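Long-range contacts in peptide amidase (Stenotrophomonas maltophilia, PDB 1M22), which probably hydrolyses amide bonds as a peptide amidase of the amidase signature family, using a serine nucleophile with a second serine and a lysine: residues 26-31 and 62-66; 75-80 and 117-123. All coordinates share one frame. Numbering follows the deposited sequence.

Both contacts lie toward one end of the large mixed sheet, on the same side of the chain's centre, with centres about 11 Å apart, and both are partly buried. Contact 1 joins two helices, 27-43 and 58-70, through the carboxylate of D66 and small side chains. Contact 2 involves no second helix: the loop ahead of strand 82-86 lies against the end of helix 112-119 and the turn into strand 123-128, joined by backbone carbonyls, R75 and the leucine pair L78-L117. It comes nearer the catalytic centre, whereas contact 1 is remote from it. Two hydrogen bonds tie them together, R65 O to H79 NE2 and S27 OG to G80 O, both 2.8 Å.

Contact 1: 26-31 and 62-66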
loop_
_atom_site.group_PDB
_atom_site.type_symbol
_atom_site.label_atom_id
_atom_site.label_comp_id
_atom_site.label_asym_id
_atom_site.label_seq_id
_atom_site.Cartn_x
_atom_site.Cartn_y
_atom_site.Cartn_z
ATOM N N ASP A 26 -22.703 9.733 13.041
ATOM C CA ASP A 26 -22.097 10.942 12.501
ATOM C C ASP A 26 -20.587 10.777 12.503
ATOM O O ASP A 26 -20.044 9.890 13.170
ATOM C CB ASP A 26 -22.510 12.202 13.268
ATOM C CG ASP A 26 -22.290 12.091 14.749
ATOM O OD1 ASP A 26 -21.270 11.512 15.173
ATOM O OD2 ASP A 26 -23.145 12.609 15.497
ATOM N N SER A 27 -19.911 11.628 11.745
ATOM C CA SER A 27 -18.467 11.544 11.631
ATOM C C SER A 27 -17.721 11.709 12.949
ATOM O O SER A 27 -16.735 11.012 13.189
ATOM C CB SER A 27 -17.964 12.570 10.618
ATOM O OG SER A 27 -16.593 12.347 10.331
ATOM N N THR A 28 -18.178 12.612 13.813
ATOM C CA THR A 28 -17.480 12.807 15.077
ATOM C C THR A 28 -17.536 11.559 15.959
ATOM O O THR A 28 -16.556 11.217 16.619
ATOM C CB THR A 28 -18.027 14.028 15.858
ATOM O OG1 THR A 28 -19.438 13.892 16.053
ATOM C CG2 THR A 28 -17.749 15.311 15.094
ATOM N N THR A 29 -18.671 10.868 15.960
ATOM C CA THR A 29 -18.806 9.655 16.761
ATOM C C THR A 29 -17.863 8.577 16.227
ATOM O O THR A 29 -17.135 7.934 16.985
ATOM C CB THR A 29 -20.255 9.121 16.727
ATOM O OG1 THR A 29 -21.137 10.102 17.290
ATOM C CG2 THR A 29 -20.372 7.835 17.524
ATOM N N LEU A 30 -17.879 8.388 14.912
ATOM C CA LEU A 30 -17.029 7.389 14.271
ATOM C C LEU A 30 -15.552 7.721 14.484
ATOM O O LEU A 30 -14.752 6.853 14.847
ATOM C CB LEU A 30 -17.353 7.327 12.777
ATOM C CG LEU A 30 -16.626 6.289 11.919
ATOM C CD1 LEU A 30 -16.829 4.891 12.487
ATOM C CD2 LEU A 30 -17.160 6.368 10.497
ATOM N N THR A 31 -15.202 8.985 14.272
ATOM C CA THR A 31 -13.830 9.441 14.439
ATOM C C THR A 31 -13.337 9.243 15.871
ATOM O O THR A 31 -12.244 8.715 16.089
ATOM C CB THR A 31 -13.701 10.926 14.037
ATOM O OG1 THR A 31 -13.971 11.055 12.634
ATOM C CG2 THR A 31 -12.305 11.451 14.329
ATOM N N ALA A 62 -13.953 16.230 11.386
ATOM C CA ALA A 62 -15.158 15.416 11.486
ATOM C C ALA A 62 -16.383 16.285 11.783
ATOM O O ALA A 62 -17.445 16.099 11.188
ATOM C CB ALA A 62 -14.984 14.357 12.574
ATOM N N ALA A 63 -16.226 17.235 12.703
ATOM C CA ALA A 63 -17.325 18.122 13.079
ATOM C C ALA A 63 -17.758 19.012 11.919
ATOM O O ALA A 63 -18.939 19.329 11.782
ATOM C CB ALA A 63 -16.917 18.974 14.273
ATOM N N GLU A 64 -16.805 19.412 11.086
ATOM C CA GLU A 64 -17.127 20.251 9.942
ATOM C C GLU A 64 -17.880 19.418 8.906
ATOM O O GLU A 64 -18.821 19.901 8.280
ATOM C CB GLU A 64 -15.851 20.838 9.332
ATOM C CG GLU A 64 -16.096 21.963 8.331
ATOM C CD GLU A 64 -16.907 23.107 8.917
ATOM O OE1 GLU A 64 -16.586 23.557 10.037
ATOM O OE2 GLU A 64 -17.862 23.565 8.251
ATOM N N ARG A 65 -17.472 18.162 8.728
ATOM C CA ARG A 65 -18.157 17.297 7.773
ATOM C C ARG A 65 -19.596 17.078 8.245
ATOM O O ARG A 65 -20.515 17.014 7.432
ATOM C CB ARG A 65 -17.457 15.939 7.635
ATOM C CG ARG A 65 -15.975 15.965 7.224
ATOM C CD ARG A 65 -15.646 16.530 5.843
ATOM N NE ARG A 65 -15.645 17.962 5.821
ATOM C CZ ARG A 65 -14.681 18.876 5.865
ATOM N NH1 ARG A 65 -13.373 18.651 5.934
ATOM N NH2 ARG A 65 -15.124 20.115 5.855
ATOM N N ASP A 66 -19.790 16.960 9.556
ATOM C CA ASP A 66 -21.135 16.767 10.088
ATOM C C ASP A 66 -21.981 18.027 9.904
ATOM O O ASP A 66 -23.170 17.937 9.602
ATOM C CB ASP A 66 -21.096 16.368 11.568
ATOM C CG ASP A 66 -20.643 14.928 11.775
ATOM O OD1 ASP A 66 -20.805 14.111 10.840
ATOM O OD2 ASP A 66 -20.143 14.610 12.877
#
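D66 reaches from helix 58-70 to the first turn of helix 27-43, where the amides have no helical carbonyls to bind. Its m rotamer (chi1 -74°) brings both carboxylate oxygens to that turn: S27 N donates to D66 OD1 at 2.8 Å and T28 N to D66 OD2 at 3.0 Å. D26, the N-cap residue, takes the next amide within its own segment. With chi1 at 52° its carboxylate folds back over the turn, and D26 OD1 accepts from T29 N at 2.8 Å and from T29 OG1 at 2.5 Å. T28, in its p rotamer, holds OG1 near both acids and turns its methyl to the other helix, with T28 CG2 3.4 Å from A63 N and 3.9 Å from A62 CB. A62 is the small residue at the closest point, its CA 5.0 Å from that of T28; A62 CB lies 3.4 Å from S27 OG and 3.5 Å from T31 OG1. The m rotamer of T31 lets T31 OG1 donate to S27 O at 2.8 Å, while S27, in t, sends its hydroxyl to the carbonyl of G80. R65 starts toward helix 27-43, but its guanidinium leads away to E68. The short helical segments run nearly antiparallel, at 152°, with axes 8.5 Å apart. D26 OD1 and D66 OD2 come within 4.0 Å, but each oxygen has its own amide donor at the positive end of the helix, which probably eases the repulsion. The chemistry thus implies a helix start whose free amides are shared by two aspartates, its own N-cap and D66 of the neighbouring helix.

Contact 2: 75-80 and 117-123; sequences RGPLHG and LRDAGAV
Irregular loop 75-80 lies against the end of helix 112-119 and the following turn, CA to CA 5.3 Å for R75-A120, 4.0 Å for H79-G121 and 5.3 Å for G80-A122. R75 (m, t, t) extends along it: R75 NH1 donates to D119 O at 3.1 Å, R75 CD packs 3.5 Å from G121 CA, and NH2 salt-bridges E68. Water donates to R75 O at 2.8 Å and, weakly, to D119 O at 3.4 Å. G76, at phi/psi 140/-169, opens a type I turn (P77 -53/-27, L78 -101/9) closed by H79 N to G76 O at 3.1 Å. L78 (m, t) points inward, L78 CD1 4.0 Å from L117 CD2. H79 (-58/115; t) turns away; H79 ND1 accepts from R75 N at 2.9 Å, and H79 NE2 is hydrogen-bonded to R65 O. At G80 (84/2), G80 N donates to G121 O at 2.8 Å. G121 (95/4), where a side chain would clash with H79, closes a Schellman motif: A122 N to L117 O 3.0 Å, G121 N to R118 O 2.9 Å. V123 pairs with I81 and L83 as the segments lead into neighbouring parallel strands, 82-86 and 123-128, of the amidase signature fold's central sheet, the former ending at active-site K86.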
loop_
_atom_site.group_PDB
_atom_site.type_symbol
_atom_site.label_atom_id
_atom_site.label_comp_id
_atom_site.label_asym_id
_atom_site.label_seq_id
_atom_site.Cartn_x
_atom_site.Cartn_y
_atom_site.Cartn_z
ATOM N N ARG A 75 -20.207 15.728 0.102
ATOM C CA ARG A 75 -19.105 15.711 -0.855
ATOM C C ARG A 75 -18.975 14.428 -1.669
ATOM O O ARG A 75 -18.251 14.398 -2.665
ATOM C CB ARG A 75 -17.795 15.981 -0.118
ATOM C CG ARG A 75 -17.708 17.379 0.466
ATOM C CD ARG A 75 -16.672 17.448 1.573
ATOM N NE ARG A 75 -16.540 18.797 2.110
ATOM C CZ ARG A 75 -15.846 19.767 1.528
ATOM N NH1 ARG A 75 -15.212 19.537 0.385
ATOM N NH2 ARG A 75 -15.788 20.969 2.086
ATOM N N GLY A 76 -19.662 13.374 -1.249
ATOM C CA GLY A 76 -19.580 12.121 -1.975
ATOM C C GLY A 76 -19.533 10.901 -1.076
ATOM O O GLY A 76 -19.758 11.004 0.132
ATOM N N PRO A 77 -19.224 9.724 -1.641
ATOM C CA PRO A 77 -19.144 8.448 -0.923
ATOM C C PRO A 77 -18.244 8.413 0.310
ATOM O O PRO A 77 -18.468 7.610 1.216
ATOM C CB PRO A 77 -18.659 7.477 -1.998
ATOM C CG PRO A 77 -19.197 8.068 -3.258
ATOM C CD PRO A 77 -18.925 9.534 -3.072
ATOM N N LEU A 78 -17.227 9.269 0.347
ATOM C CA LEU A 78 -16.304 9.282 1.478
ATOM C C LEU A 78 -16.557 10.385 2.502
ATOM O O LEU A 78 -15.751 10.583 3.413
ATOM C CB LEU A 78 -14.858 9.397 0.979
ATOM C CG LEU A 78 -14.318 8.307 0.047
ATOM C CD1 LEU A 78 -12.846 8.570 -0.231
ATOM C CD2 LEU A 78 -14.492 6.936 0.677
ATOM N N HIS A 79 -17.675 11.090 2.370
ATOM C CA HIS A 79 -17.989 12.179 3.289
ATOM C C HIS A 79 -18.046 11.711 4.742
ATOM O O HIS A 79 -18.906 10.910 5.115
ATOM C CB HIS A 79 -19.324 12.821 2.905
ATOM C CG HIS A 79 -19.578 14.130 3.584
ATOM N ND1 HIS A 79 -19.486 15.338 2.926
ATOM C CD2 HIS A 79 -19.898 14.424 4.867
ATOM C CE1 HIS A 79 -19.740 16.319 3.773
ATOM N NE2 HIS A 79 -19.992 15.792 4.958
ATOM N N GLY A 80 -17.124 12.219 5.556
ATOM C CA GLY A 80 -17.086 11.860 6.965
ATOM C C GLY A 80 -16.352 10.576 7.322
ATOM O O GLY A 80 -16.311 10.201 8.489
ATOM N N LEU A 117 -8.619 13.580 -1.248
ATOM C CA LEU A 117 -9.353 12.882 -0.195
ATOM C C LEU A 117 -10.128 13.860 0.679
ATOM O O LEU A 117 -11.279 13.607 1.031
ATOM C CB LEU A 117 -8.394 12.060 0.669
ATOM C CG LEU A 117 -7.869 10.778 0.019
ATOM C CD1 LEU A 117 -6.736 10.217 0.853
ATOM C CD2 LEU A 117 -8.998 9.768 -0.118
ATOM N N ARG A 118 -9.504 14.978 1.030
ATOM C CA ARG A 118 -10.188 15.956 1.861
ATOM C C ARG A 118 -11.337 16.620 1.107
ATOM O O ARG A 118 -12.391 16.876 1.691
ATOM C CB ARG A 118 -9.193 16.986 2.405
ATOM C CG ARG A 118 -8.430 16.448 3.617
ATOM C CD ARG A 118 -7.383 17.410 4.154
ATOM N NE ARG A 118 -7.069 17.100 5.548
ATOM C CZ ARG A 118 -5.878 17.278 6.110
ATOM N NH1 ARG A 118 -4.867 17.762 5.399
ATOM N NH2 ARG A 118 -5.699 16.977 7.389
ATOM N N ASP A 119 -11.154 16.880 -0.185
ATOM C CA ASP A 119 -12.224 17.481 -0.973
ATOM C C ASP A 119 -13.394 16.499 -1.052
ATOM O O ASP A 119 -14.553 16.907 -1.120
ATOM C CB ASP A 119 -11.738 17.831 -2.384
ATOM C CG ASP A 119 -10.720 18.954 -2.389
ATOM O OD1 ASP A 119 -10.879 19.904 -1.595
ATOM O OD2 ASP A 119 -9.766 18.893 -3.195
ATOM N N ALA A 120 -13.082 15.206 -1.030
ATOM C CA ALA A 120 -14.093 14.152 -1.078
ATOM C C ALA A 120 -14.789 13.985 0.275
ATOM O O ALA A 120 -15.730 13.196 0.404
ATOM C CB ALA A 120 -13.454 12.830 -1.503
ATOM N N GLY A 121 -14.316 14.713 1.282
ATOM C CA GLY A 121 -14.933 14.646 2.598
ATOM C C GLY A 121 -14.320 13.696 3.607
ATOM O O GLY A 121 -14.843 13.548 4.710
ATOM N N ALA A 122 -13.215 13.048 3.253
ATOM C CA ALA A 122 -12.582 12.126 4.185
ATOM C C ALA A 122 -11.955 12.886 5.349
ATOM O O ALA A 122 -11.550 14.040 5.211
ATOM C CB ALA A 122 -11.519 11.291 3.470
ATOM N N VAL A 123 -11.899 12.226 6.498
ATOM C CA VAL A 123 -11.322 12.798 7.707
ATOM C C VAL A 123 -9.966 12.133 7.932
ATOM O O VAL A 123 -9.876 10.908 7.989
ATOM C CB VAL A 123 -12.225 12.518 8.929
ATOM C CG1 VAL A 123 -11.523 12.940 10.217
ATOM C CG2 VAL A 123 -13.546 13.259 8.774
HETATM O O HOH W 1 -16.699 16.480 -3.783
#